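Local coordinates for protein superoxide dismutase (Leishmania major, PDB 4F2N) that catalyses the dismutation of superoxide to molecular oxygen and hydrogen peroxide at an iron site, as a member of the iron/manganese superoxide dismutase family, at residues P27-P32 / A103-H108; A33-L38 / K61-Y66; E56-K61 / W193-Y198; P186-D191 / E211-V216. All coordinates share one frame; numbering follows the deposited sequence.

Interaction 1. Residues P27-P32 / A103-H108. With FE2 (Fe (II) ion), chain N.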
# COMPACT_ATOMS: atom_id res chain seq x y z
N PRO B 27 -3.10 -25.92 7.29
CA PRO B 27 -3.15 -26.45 8.66
C PRO B 27 -1.79 -26.60 9.33
O PRO B 27 -1.73 -26.61 10.56
CB PRO B 27 -3.80 -27.84 8.50
CG PRO B 27 -3.75 -28.14 7.05
CD PRO B 27 -3.66 -26.85 6.29
N HIS B 28 -0.71 -26.71 8.55
CA HIS B 28 0.65 -26.79 9.12
C HIS B 28 1.17 -25.43 9.59
O HIS B 28 2.16 -25.37 10.32
CB HIS B 28 1.59 -27.33 8.08
CG HIS B 28 1.65 -26.45 6.87
ND1 HIS B 28 0.73 -26.53 5.86
CD2 HIS B 28 2.45 -25.33 6.60
CE1 HIS B 28 1.00 -25.58 4.95
NE2 HIS B 28 2.05 -24.83 5.40
N LEU B 29 0.52 -24.34 9.18
CA LEU B 29 0.96 -22.99 9.60
C LEU B 29 0.46 -22.61 10.99
O LEU B 29 -0.71 -22.28 11.19
CB LEU B 29 0.61 -21.89 8.57
CG LEU B 29 1.42 -20.59 8.71
CD1 LEU B 29 2.84 -20.80 8.21
CD2 LEU B 29 0.76 -19.44 7.95
N ARG B 30 1.37 -22.64 11.97
CA ARG B 30 0.96 -22.58 13.38
C ARG B 30 1.67 -21.52 14.19
O ARG B 30 2.62 -20.92 13.71
CB ARG B 30 1.10 -23.96 14.05
CG ARG B 30 0.34 -25.04 13.29
CD ARG B 30 -0.21 -26.15 14.16
NE ARG B 30 -1.28 -26.81 13.42
CZ ARG B 30 -2.48 -27.10 13.91
NH1 ARG B 30 -2.79 -26.82 15.18
NH2 ARG B 30 -3.38 -27.69 13.12
N TYR B 31 1.15 -21.25 15.38
CA TYR B 31 1.78 -20.34 16.36
C TYR B 31 2.52 -21.18 17.44
O TYR B 31 2.01 -22.20 17.83
CB TYR B 31 0.70 -19.46 17.00
CG TYR B 31 1.27 -18.35 17.83
CD1 TYR B 31 1.57 -17.10 17.25
CD2 TYR B 31 1.56 -18.54 19.19
CE1 TYR B 31 2.12 -16.09 18.01
CE2 TYR B 31 2.11 -17.52 19.95
CZ TYR B 31 2.39 -16.31 19.36
OH TYR B 31 2.93 -15.31 20.12
N PRO B 32 3.71 -20.74 17.94
CA PRO B 32 4.45 -19.51 17.60
C PRO B 32 4.83 -19.48 16.12
O PRO B 32 5.17 -20.53 15.55
CB PRO B 32 5.71 -19.59 18.48
CG PRO B 32 5.37 -20.54 19.59
CD PRO B 32 4.44 -21.54 18.96
N ALA B 103 -2.67 -12.17 9.65
CA ALA B 103 -3.14 -12.26 8.25
C ALA B 103 -1.97 -12.09 7.28
O ALA B 103 -1.86 -12.88 6.35
CB ALA B 103 -4.25 -11.25 7.96
N GLN B 104 -1.11 -11.09 7.47
CA GLN B 104 0.05 -10.96 6.57
C GLN B 104 0.97 -12.18 6.61
O GLN B 104 1.55 -12.58 5.58
CB GLN B 104 0.85 -9.66 6.83
CG GLN B 104 0.13 -8.41 6.33
CD GLN B 104 0.04 -8.35 4.79
OE1 GLN B 104 -0.81 -9.01 4.17
NE2 GLN B 104 0.91 -7.55 4.17
N HIS B 105 1.15 -12.78 7.80
CA HIS B 105 1.96 -14.00 7.90
C HIS B 105 1.34 -15.11 7.06
O HIS B 105 2.01 -15.74 6.24
CB HIS B 105 2.19 -14.43 9.36
CG HIS B 105 2.90 -15.75 9.52
ND1 HIS B 105 3.92 -16.14 8.71
CD2 HIS B 105 2.74 -16.78 10.46
CE1 HIS B 105 4.39 -17.34 9.11
NE2 HIS B 105 3.65 -17.75 10.16
N PHE B 106 0.05 -15.31 7.24
CA PHE B 106 -0.67 -16.31 6.47
C PHE B 106 -0.59 -15.97 4.97
O PHE B 106 -0.29 -16.86 4.14
CB PHE B 106 -2.14 -16.40 6.93
CG PHE B 106 -3.00 -17.23 6.00
CD1 PHE B 106 -3.13 -18.60 6.19
CD2 PHE B 106 -3.64 -16.64 4.90
CE1 PHE B 106 -3.88 -19.38 5.29
CE2 PHE B 106 -4.40 -17.40 4.01
CZ PHE B 106 -4.52 -18.78 4.21
N ASN B 107 -0.87 -14.71 4.62
CA ASN B 107 -0.96 -14.34 3.20
C ASN B 107 0.35 -14.62 2.50
O ASN B 107 0.35 -15.18 1.40
CB ASN B 107 -1.35 -12.87 3.00
CG ASN B 107 -2.75 -12.57 3.49
OD1 ASN B 107 -3.60 -13.48 3.62
ND2 ASN B 107 -3.01 -11.31 3.77
N HIS B 108 1.47 -14.25 3.13
CA HIS B 108 2.80 -14.49 2.52
C HIS B 108 3.14 -15.96 2.45
O HIS B 108 3.68 -16.42 1.44
CB HIS B 108 3.93 -13.72 3.25
CG HIS B 108 3.92 -12.22 2.96
ND1 HIS B 108 3.13 -11.35 3.64
CD2 HIS B 108 4.56 -11.48 1.98
CE1 HIS B 108 3.28 -10.12 3.15
NE2 HIS B 108 4.14 -10.18 2.11
FE FE2 N . 4.17 -8.85 0.55
O HOH W 1 4.02 -20.21 11.54
O HOH W 2 2.24 -7.94 1.29
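Leu-29 lays a methyl group over one face of the His-105 imidazole, while a water bridges the edge of that ring to the loop. The leucine reaches from the loop toward helix 96-113. Its CD2 stands 4.2 Å from the ring centroid of His-105, 17° off the normal, a CH-pi contact displaced toward the rim. The other methyl, CD1, comes within 3.7 Å of His-105 NE2. CD2 also touches the helix backbone, 3.7 Å from Phe-106 CA. With chi1 of -161°, Leu-29 CG is turned away from its own backbone N, and both methyls run forward to the helix.

The water lies in the ring plane of His-105. It hydrogen-bonds to His-105 NE2 at 2.8 Å and donates to Arg-30 O at 2.7 Å. It is thus a polar bridge beside an apolar contact. The other ring nitrogen, ND1, bonds His-63 NE2, so both nitrogens hold the imidazole in place.

Further along the same helix, His-108 NE2 binds the iron at about 2.0 Å. His-108 ND1 donates to Gln-104 O at 2.8 Å, in its ring plane. This second-shell bond helps to set the rotation of the ligand ring.

Around the contact, Val-67 and Leu-70 of helix 52-71 pack on His-105. Ile-82 of helix 82-89 packs on Leu-29, and Trp-156 of strand 155-161 meets His-108 edge-to-face.

Interaction 2. Residues A33-L38 / K61-Y66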
# COMPACT_ATOMS: atom_id res chain seq x y z
N ALA B 33 4.74 -18.31 15.52
CA ALA B 33 4.99 -18.14 14.09
C ALA B 33 6.45 -18.43 13.74
O ALA B 33 7.35 -18.14 14.54
CB ALA B 33 4.61 -16.72 13.68
N GLU B 34 6.68 -18.99 12.55
CA GLU B 34 8.03 -19.15 11.99
C GLU B 34 8.01 -18.80 10.51
O GLU B 34 7.04 -19.14 9.81
CB GLU B 34 8.50 -20.61 12.07
CG GLU B 34 8.76 -21.19 13.44
CD GLU B 34 9.32 -22.60 13.33
OE1 GLU B 34 10.52 -22.75 12.95
OE2 GLU B 34 8.59 -23.57 13.61
N LEU B 35 9.06 -18.15 10.01
CA LEU B 35 9.18 -17.99 8.55
C LEU B 35 9.16 -19.39 7.94
O LEU B 35 9.90 -20.27 8.38
CB LEU B 35 10.49 -17.32 8.15
CG LEU B 35 10.70 -15.86 7.82
CD1 LEU B 35 12.09 -15.74 7.20
CD2 LEU B 35 9.65 -15.30 6.85
N PRO B 36 8.32 -19.62 6.92
CA PRO B 36 8.26 -20.95 6.31
C PRO B 36 9.50 -21.31 5.49
O PRO B 36 10.16 -20.43 4.91
CB PRO B 36 7.04 -20.86 5.38
CG PRO B 36 6.93 -19.42 5.05
CD PRO B 36 7.42 -18.66 6.26
N THR B 37 9.79 -22.60 5.46
CA THR B 37 10.84 -23.14 4.61
C THR B 37 10.34 -23.05 3.16
O THR B 37 9.26 -23.51 2.85
CB THR B 37 11.15 -24.60 5.00
OG1 THR B 37 11.49 -24.65 6.40
CG2 THR B 37 12.31 -25.18 4.18
N LEU B 38 11.12 -22.44 2.28
CA LEU B 38 10.71 -22.28 0.88
C LEU B 38 10.94 -23.56 0.08
O LEU B 38 11.90 -24.29 0.34
CB LEU B 38 11.43 -21.09 0.24
CG LEU B 38 11.18 -19.69 0.84
CD1 LEU B 38 12.02 -18.65 0.15
CD2 LEU B 38 9.71 -19.29 0.77
N LYS B 61 13.00 -9.64 4.79
CA LYS B 61 12.68 -8.37 5.47
C LYS B 61 11.20 -8.24 5.81
O LYS B 61 10.87 -8.17 6.97
CB LYS B 61 13.10 -7.11 4.69
CG LYS B 61 14.47 -7.14 4.03
CD LYS B 61 15.61 -7.16 5.02
CE LYS B 61 16.91 -7.37 4.25
NZ LYS B 61 18.00 -7.70 5.19
N HIS B 62 10.34 -8.18 4.79
CA HIS B 62 8.89 -7.96 4.99
C HIS B 62 8.22 -9.09 5.73
O HIS B 62 7.64 -8.90 6.80
CB HIS B 62 8.19 -7.72 3.65
CG HIS B 62 8.58 -6.42 3.00
ND1 HIS B 62 7.95 -5.26 3.26
CD2 HIS B 62 9.55 -6.13 2.05
CE1 HIS B 62 8.51 -4.27 2.53
NE2 HIS B 62 9.48 -4.82 1.78
N HIS B 63 8.32 -10.30 5.19
CA HIS B 63 7.67 -11.42 5.83
C HIS B 63 8.23 -11.67 7.20
O HIS B 63 7.50 -11.86 8.16
CB HIS B 63 7.79 -12.66 4.96
CG HIS B 63 6.88 -13.77 5.39
ND1 HIS B 63 6.77 -14.91 4.70
CD2 HIS B 63 6.01 -13.86 6.45
CE1 HIS B 63 5.88 -15.72 5.30
NE2 HIS B 63 5.41 -15.08 6.38
N SER B 64 9.56 -11.67 7.31
CA SER B 64 10.21 -11.87 8.60
C SER B 64 9.72 -10.90 9.67
O SER B 64 9.53 -11.30 10.82
CB SER B 64 11.72 -11.78 8.46
OG SER B 64 12.32 -12.07 9.71
N ALA B 65 9.49 -9.65 9.30
CA ALA B 65 9.03 -8.67 10.28
C ALA B 65 7.63 -9.00 10.81
O ALA B 65 7.36 -8.79 11.98
CB ALA B 65 9.06 -7.25 9.69
N TYR B 66 6.74 -9.50 9.94
CA TYR B 66 5.40 -9.92 10.39
C TYR B 66 5.49 -11.10 11.37
O TYR B 66 4.77 -11.15 12.37
CB TYR B 66 4.53 -10.35 9.19
CG TYR B 66 4.20 -9.22 8.24
CD1 TYR B 66 3.47 -8.10 8.68
CD2 TYR B 66 4.57 -9.27 6.91
CE1 TYR B 66 3.13 -7.06 7.82
CE2 TYR B 66 4.25 -8.24 6.03
CZ TYR B 66 3.52 -7.14 6.50
OH TYR B 66 3.19 -6.14 5.62
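His-63 and Ser-64 receive Leu-35 and Pro-36 on one side of helix 52-71. The helix has a wider pi-type turn at 61-63.

His-63 comes first and carries most of the contact. Leu-35 CD2 lies over one face of its imidazole, 3.7 Å from the centroid and 22° off the normal. This is a CH-pi contact, shifted toward the rim. CD2 is closest to the root of the ring, 3.5 Å from His-63 CG. Pro-36 meets the far end of the same ring: its CD is 3.5 Å from His-63 CE1, at an oblique approach. The two residues therefore divide the ring between them. A chi1 of -167° swings His-63 CG away from the backbone N and carries the ring out to the loop.

The polar side of His-63 turns to helix 96-113. Its ND1 is hydrogen-bonded to Trp-112 NE1, and NE2 is also engaged on that helix. The ring is thus held at two corners while the loop packs on it. The side chain of His-63 is about 7 Å from the bound Fe (II) ion, consistent with a second-shell place.

Ser-64 follows. Its backbone N is 3.7 Å from Leu-35 CD2, while its CB is 4.2 Å from Leu-35 CD1. The leucine fork thus spans both residues.

The loop lies along two helices. Ala-33 touches Val-67 and Leu-70 of helix 52-71 as well as His-105 of helix 96-113. Leu-38 packs on Tyr-59 and Trp-112, one from each helix.

Interaction 3. Residues E56-K61 / W193-Y198. With FE2 (Fe (II) ion), chain N.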
# COMPACT_ATOMS: atom_id res chain seq x y z
N GLU B 56 14.74 -11.66 -1.52
CA GLU B 56 15.41 -11.46 -0.23
C GLU B 56 14.69 -10.37 0.60
O GLU B 56 14.41 -10.56 1.79
CB GLU B 56 16.88 -11.08 -0.41
CG GLU B 56 17.60 -10.81 0.89
CD GLU B 56 19.05 -10.44 0.74
OE1 GLU B 56 19.47 -9.85 -0.30
OE2 GLU B 56 19.79 -10.72 1.70
N LEU B 57 14.40 -9.24 -0.05
CA LEU B 57 13.65 -8.16 0.61
C LEU B 57 12.33 -8.70 1.09
O LEU B 57 11.94 -8.52 2.25
CB LEU B 57 13.39 -6.99 -0.35
CG LEU B 57 14.66 -6.23 -0.74
CD1 LEU B 57 14.35 -5.26 -1.88
CD2 LEU B 57 15.27 -5.53 0.48
N HIS B 58 11.62 -9.39 0.20
CA HIS B 58 10.22 -9.72 0.46
C HIS B 58 10.09 -10.73 1.57
O HIS B 58 9.23 -10.61 2.48
CB HIS B 58 9.57 -10.28 -0.81
CG HIS B 58 8.06 -10.16 -0.81
ND1 HIS B 58 7.31 -10.39 -1.91
CD2 HIS B 58 7.16 -9.78 0.20
CE1 HIS B 58 6.01 -10.16 -1.61
NE2 HIS B 58 5.93 -9.79 -0.33
N TYR B 59 10.95 -11.75 1.50
CA TYR B 59 10.92 -12.88 2.43
C TYR B 59 11.71 -12.57 3.70
O TYR B 59 11.17 -12.68 4.80
CB TYR B 59 11.49 -14.13 1.72
CG TYR B 59 11.66 -15.39 2.56
CD1 TYR B 59 10.58 -16.23 2.83
CD2 TYR B 59 12.91 -15.76 3.06
CE1 TYR B 59 10.73 -17.40 3.58
CE2 TYR B 59 13.09 -16.92 3.80
CZ TYR B 59 12.00 -17.74 4.05
OH TYR B 59 12.20 -18.87 4.80
N SER B 60 13.00 -12.21 3.55
CA SER B 60 13.85 -11.95 4.73
C SER B 60 13.58 -10.65 5.46
O SER B 60 13.93 -10.55 6.63
CB SER B 60 15.33 -12.02 4.39
OG SER B 60 15.62 -13.33 3.99
N LYS B 61 13.00 -9.64 4.79
CA LYS B 61 12.68 -8.37 5.47
C LYS B 61 11.20 -8.24 5.81
O LYS B 61 10.87 -8.17 6.97
CB LYS B 61 13.10 -7.11 4.69
CG LYS B 61 14.47 -7.14 4.03
CD LYS B 61 15.61 -7.16 5.02
CE LYS B 61 16.91 -7.37 4.25
NZ LYS B 61 18.00 -7.70 5.19
N TRP B 193 0.78 -5.65 -2.90
CA TRP B 193 1.55 -4.59 -2.22
C TRP B 193 2.67 -4.21 -3.13
O TRP B 193 3.26 -5.09 -3.79
CB TRP B 193 2.13 -5.12 -0.92
CG TRP B 193 1.13 -5.20 0.23
CD1 TRP B 193 -0.02 -5.98 0.31
CD2 TRP B 193 1.27 -4.56 1.52
NE1 TRP B 193 -0.64 -5.82 1.54
CE2 TRP B 193 0.09 -4.97 2.32
CE3 TRP B 193 2.21 -3.67 2.09
CZ2 TRP B 193 -0.11 -4.50 3.63
CZ3 TRP B 193 1.99 -3.21 3.41
CH2 TRP B 193 0.86 -3.62 4.16
N GLU B 194 3.03 -2.92 -3.15
CA GLU B 194 4.04 -2.44 -4.09
C GLU B 194 5.39 -3.09 -3.84
O GLU B 194 6.16 -3.31 -4.79
CB GLU B 194 4.17 -0.91 -4.08
CG GLU B 194 2.94 -0.22 -4.64
CD GLU B 194 3.04 1.31 -4.62
OE1 GLU B 194 3.30 1.90 -3.53
OE2 GLU B 194 2.79 1.92 -5.71
N HIS B 195 5.68 -3.42 -2.58
CA HIS B 195 6.93 -4.12 -2.28
C HIS B 195 7.04 -5.48 -2.93
O HIS B 195 8.16 -6.00 -3.05
CB HIS B 195 7.17 -4.24 -0.75
CG HIS B 195 6.27 -5.22 -0.04
ND1 HIS B 195 5.42 -4.85 0.96
CD2 HIS B 195 6.11 -6.62 -0.21
CE1 HIS B 195 4.74 -5.94 1.41
NE2 HIS B 195 5.15 -7.03 0.69
N ALA B 196 5.92 -6.09 -3.37
CA ALA B 196 6.03 -7.44 -3.97
C ALA B 196 6.78 -7.37 -5.30
O ALA B 196 7.45 -8.34 -5.71
CB ALA B 196 4.66 -8.09 -4.15
N TYR B 197 6.69 -6.23 -5.97
CA TYR B 197 7.23 -6.14 -7.34
C TYR B 197 8.08 -4.93 -7.60
O TYR B 197 8.60 -4.80 -8.71
CB TYR B 197 6.06 -6.14 -8.37
CG TYR B 197 5.06 -5.00 -8.17
CD1 TYR B 197 5.25 -3.74 -8.76
CD2 TYR B 197 3.93 -5.18 -7.37
CE1 TYR B 197 4.32 -2.70 -8.54
CE2 TYR B 197 3.01 -4.17 -7.17
CZ TYR B 197 3.22 -2.93 -7.74
OH TYR B 197 2.32 -1.92 -7.54
N TYR B 198 8.22 -4.01 -6.64
CA TYR B 198 8.85 -2.71 -6.98
C TYR B 198 10.34 -2.82 -7.31
O TYR B 198 10.86 -2.02 -8.10
CB TYR B 198 8.64 -1.63 -5.91
CG TYR B 198 8.41 -0.26 -6.53
CD1 TYR B 198 7.15 0.10 -7.00
CD2 TYR B 198 9.46 0.64 -6.70
CE1 TYR B 198 6.93 1.35 -7.58
CE2 TYR B 198 9.27 1.88 -7.31
CZ TYR B 198 8.00 2.23 -7.74
OH TYR B 198 7.79 3.47 -8.33
FE FE2 N . 4.17 -8.85 0.55
O HOH W 3 8.33 -10.52 -4.47
O HOH W 2 2.24 -7.94 1.29
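This is a metal-centred contact between the alpha-hairpin region and the C-terminal region. His-58, on helix 52-71, and His-195, in the loop after strand 185-191, share one iron. The metal is 2.2 Å from His-58 NE2 and 2.1 Å from His-195 NE2. The two nitrogens come close because both bind it, and they are not hydrogen-bonded to each other.

The imidazoles form an offset edge-to-face pair. The edge of His-195 points at the face of His-58, with centroids 4.6 Å apart and planes at 74°. The two side chains cross at about a right angle. A chi1 of 73° sets His-195 CG between its backbone N and carbonyl carbon, which sends the ring back to the metal.

Ala-196 packs its CB 3.5 Å from His-58 CE1, at an oblique angle. A water lies in the ring plane of His-58. It accepts from His-58 ND1 at 2.8 Å and donates to Ala-196 O at 2.7 Å. The ligand is therefore steadied at both nitrogens. His-108, Asp-191 and a water complete the iron site.

His-195 N is hydrogen-bonded to Glu-194 OE1 of the second subunit, and Glu-194 OE2 to His-195 ND1 of that subunit. Phe-111 of helix 96-113 packs on His-58. His-62 of helix 52-71 stacks on His-195, and the loop leads on to helix 198-201.

Interaction 4. Residues P186-D191 / E211-V216; sequences PIFTAD and ELWQIV. With FE2 (Fe (II) ion), chain N.
Phe-188 fills the tight part of this contact, wedged against Val-216 and Trp-213. Both valine methyls bear on one end of its ring. Val-216 CG1 is 3.6 Å from Phe-188 CE1, and Val-216 CG2 is 3.6 Å from Phe-188 CZ. The valine comes from the opposite direction, and CG2 meets the ring obliquely. With chi1 of 178°, the phenyl extends directly from the strand toward residues 212-216.

Ala-190, two residues further along the strand, faces the same way. Its CB touches Leu-212 CD2 at 3.6 Å. Thr-189, between them, points to the other side. This alternation is that of a beta strand. Strand 185-191 is an edge strand, within this chain, of the three-stranded antiparallel sheet in the C-terminal region. Ile-187 and Phe-188 both face Leu-159 on strand 155-161, a classic beta bulge. The next residue after Ala-190 is Asp-191, whose OD2 binds the iron at 1.9 Å. Its OD1 accepts from Trp-193 N, which helps to set the carboxylate. The strand thus carries the packed face and then a metal ligand.

The looser side is at Trp-213, which is partly exposed. The planes of its six-membered ring and the Phe-188 ring are near parallel, at 30°, but the rings are slid apart, with centroids 5.8 Å from each other, so they barely overlap. The touch is made at a corner, Trp-213 CZ3 to Phe-188 CE2 at 3.7 Å. Trp-213 NE1 is hydrogen-bonded to Gln-145, and Phe-144 packs against both aromatic rings.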
# COMPACT_ATOMS: atom_id res chain seq x y z
N PRO B 186 -9.17 -19.98 -0.31
CA PRO B 186 -8.15 -19.58 -1.28
C PRO B 186 -7.47 -20.79 -1.89
O PRO B 186 -7.22 -21.78 -1.19
CB PRO B 186 -7.14 -18.76 -0.42
CG PRO B 186 -7.98 -18.25 0.72
CD PRO B 186 -8.89 -19.42 1.04
N ILE B 187 -7.18 -20.72 -3.20
CA ILE B 187 -6.38 -21.73 -3.88
C ILE B 187 -5.18 -21.11 -4.59
O ILE B 187 -4.25 -21.82 -4.94
CB ILE B 187 -7.20 -22.67 -4.82
CG1 ILE B 187 -7.63 -21.94 -6.10
CG2 ILE B 187 -8.40 -23.27 -4.08
CD1 ILE B 187 -8.38 -22.81 -7.10
N PHE B 188 -5.20 -19.78 -4.77
CA PHE B 188 -4.09 -19.04 -5.39
C PHE B 188 -4.16 -17.57 -4.98
O PHE B 188 -5.27 -17.03 -4.77
CB PHE B 188 -4.16 -19.14 -6.91
CG PHE B 188 -3.05 -18.35 -7.59
CD1 PHE B 188 -1.71 -18.73 -7.40
CD2 PHE B 188 -3.33 -17.20 -8.33
CE1 PHE B 188 -0.67 -18.00 -7.96
CE2 PHE B 188 -2.28 -16.48 -8.93
CZ PHE B 188 -0.96 -16.88 -8.73
N THR B 189 -3.01 -16.95 -4.79
CA THR B 189 -2.95 -15.50 -4.51
C THR B 189 -1.80 -14.82 -5.23
O THR B 189 -0.77 -15.45 -5.51
CB THR B 189 -2.89 -15.19 -2.99
OG1 THR B 189 -3.26 -13.82 -2.77
CG2 THR B 189 -1.49 -15.37 -2.41
N ALA B 190 -1.96 -13.52 -5.51
CA ALA B 190 -0.84 -12.67 -5.96
C ALA B 190 -0.79 -11.49 -5.01
O ALA B 190 -1.81 -10.81 -4.77
CB ALA B 190 -1.07 -12.18 -7.39
N ASP B 191 0.37 -11.27 -4.43
CA ASP B 191 0.60 -10.09 -3.57
C ASP B 191 0.69 -8.86 -4.49
O ASP B 191 1.50 -8.86 -5.43
CB ASP B 191 1.95 -10.28 -2.86
CG ASP B 191 2.22 -9.26 -1.77
OD1 ASP B 191 1.38 -8.34 -1.56
OD2 ASP B 191 3.27 -9.40 -1.07
N GLU B 211 3.67 -11.43 -15.96
CA GLU B 211 4.82 -12.33 -15.96
C GLU B 211 4.73 -13.38 -14.85
O GLU B 211 5.28 -14.46 -14.98
CB GLU B 211 6.14 -11.53 -15.90
CG GLU B 211 6.37 -10.70 -17.17
CD GLU B 211 7.71 -9.98 -17.21
OE1 GLU B 211 8.65 -10.40 -16.50
OE2 GLU B 211 7.82 -8.99 -17.99
N LEU B 212 3.99 -13.06 -13.79
CA LEU B 212 3.87 -13.93 -12.62
C LEU B 212 3.45 -15.36 -12.96
O LEU B 212 3.88 -16.31 -12.29
CB LEU B 212 2.88 -13.33 -11.60
CG LEU B 212 2.82 -13.97 -10.21
CD1 LEU B 212 4.15 -13.97 -9.46
CD2 LEU B 212 1.75 -13.27 -9.38
N TRP B 213 2.64 -15.51 -14.01
CA TRP B 213 2.15 -16.84 -14.39
C TRP B 213 3.27 -17.81 -14.64
O TRP B 213 3.11 -18.99 -14.41
CB TRP B 213 1.24 -16.77 -15.62
CG TRP B 213 0.04 -15.86 -15.45
CD1 TRP B 213 -0.30 -14.74 -16.20
CD2 TRP B 213 -1.02 -15.97 -14.43
NE1 TRP B 213 -1.46 -14.16 -15.72
CE2 TRP B 213 -1.95 -14.87 -14.69
CE3 TRP B 213 -1.29 -16.87 -13.40
CZ2 TRP B 213 -3.09 -14.66 -13.89
CZ3 TRP B 213 -2.45 -16.65 -12.60
CH2 TRP B 213 -3.32 -15.58 -12.86
N GLN B 214 4.42 -17.30 -15.11
CA GLN B 214 5.58 -18.15 -15.41
C GLN B 214 6.17 -18.84 -14.19
O GLN B 214 6.91 -19.79 -14.33
CB GLN B 214 6.67 -17.37 -16.14
CG GLN B 214 6.18 -16.71 -17.42
CD GLN B 214 7.21 -15.77 -18.00
OE1 GLN B 214 8.39 -16.07 -18.02
NE2 GLN B 214 6.76 -14.60 -18.48
N ILE B 215 5.84 -18.36 -12.99
CA ILE B 215 6.37 -19.01 -11.78
C ILE B 215 5.29 -19.57 -10.85
O ILE B 215 5.59 -19.94 -9.71
CB ILE B 215 7.33 -18.09 -10.96
CG1 ILE B 215 6.62 -16.78 -10.54
CG2 ILE B 215 8.64 -17.84 -11.70
CD1 ILE B 215 7.37 -16.04 -9.45
N VAL B 216 4.06 -19.71 -11.34
CA VAL B 216 2.99 -20.28 -10.47
C VAL B 216 3.15 -21.80 -10.37
O VAL B 216 3.31 -22.49 -11.39
CB VAL B 216 1.59 -19.91 -10.96
CG1 VAL B 216 0.53 -20.62 -10.09
CG2 VAL B 216 1.41 -18.40 -10.91
FE FE2 N . 4.17 -8.85 0.55
O HOH W 2 2.24 -7.94 1.29

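In the fold
Interactions 1 and 2 lie in the alpha-hairpin region, with centres about 9 Å apart, and touch each other. The first segments of 1, 2 and 3 follow in that order along the chain, and interaction 2 closes before interaction 1. Interactions 2 and 3 share Lys-61 and helix 52-71. Interaction 3 joins this region to the C-terminal one, where interaction 4 packs one face of the outer strand 185-191 against residues 211-216. The centres of 3 and 4 are about 15 Å apart. Interactions 1, 3 and 4 converge on one iron and one water. The metal site is therefore built from both regions. Interactions 1, 2 and 3 all reach the second subunit, interaction 1 through Gln-104 alone.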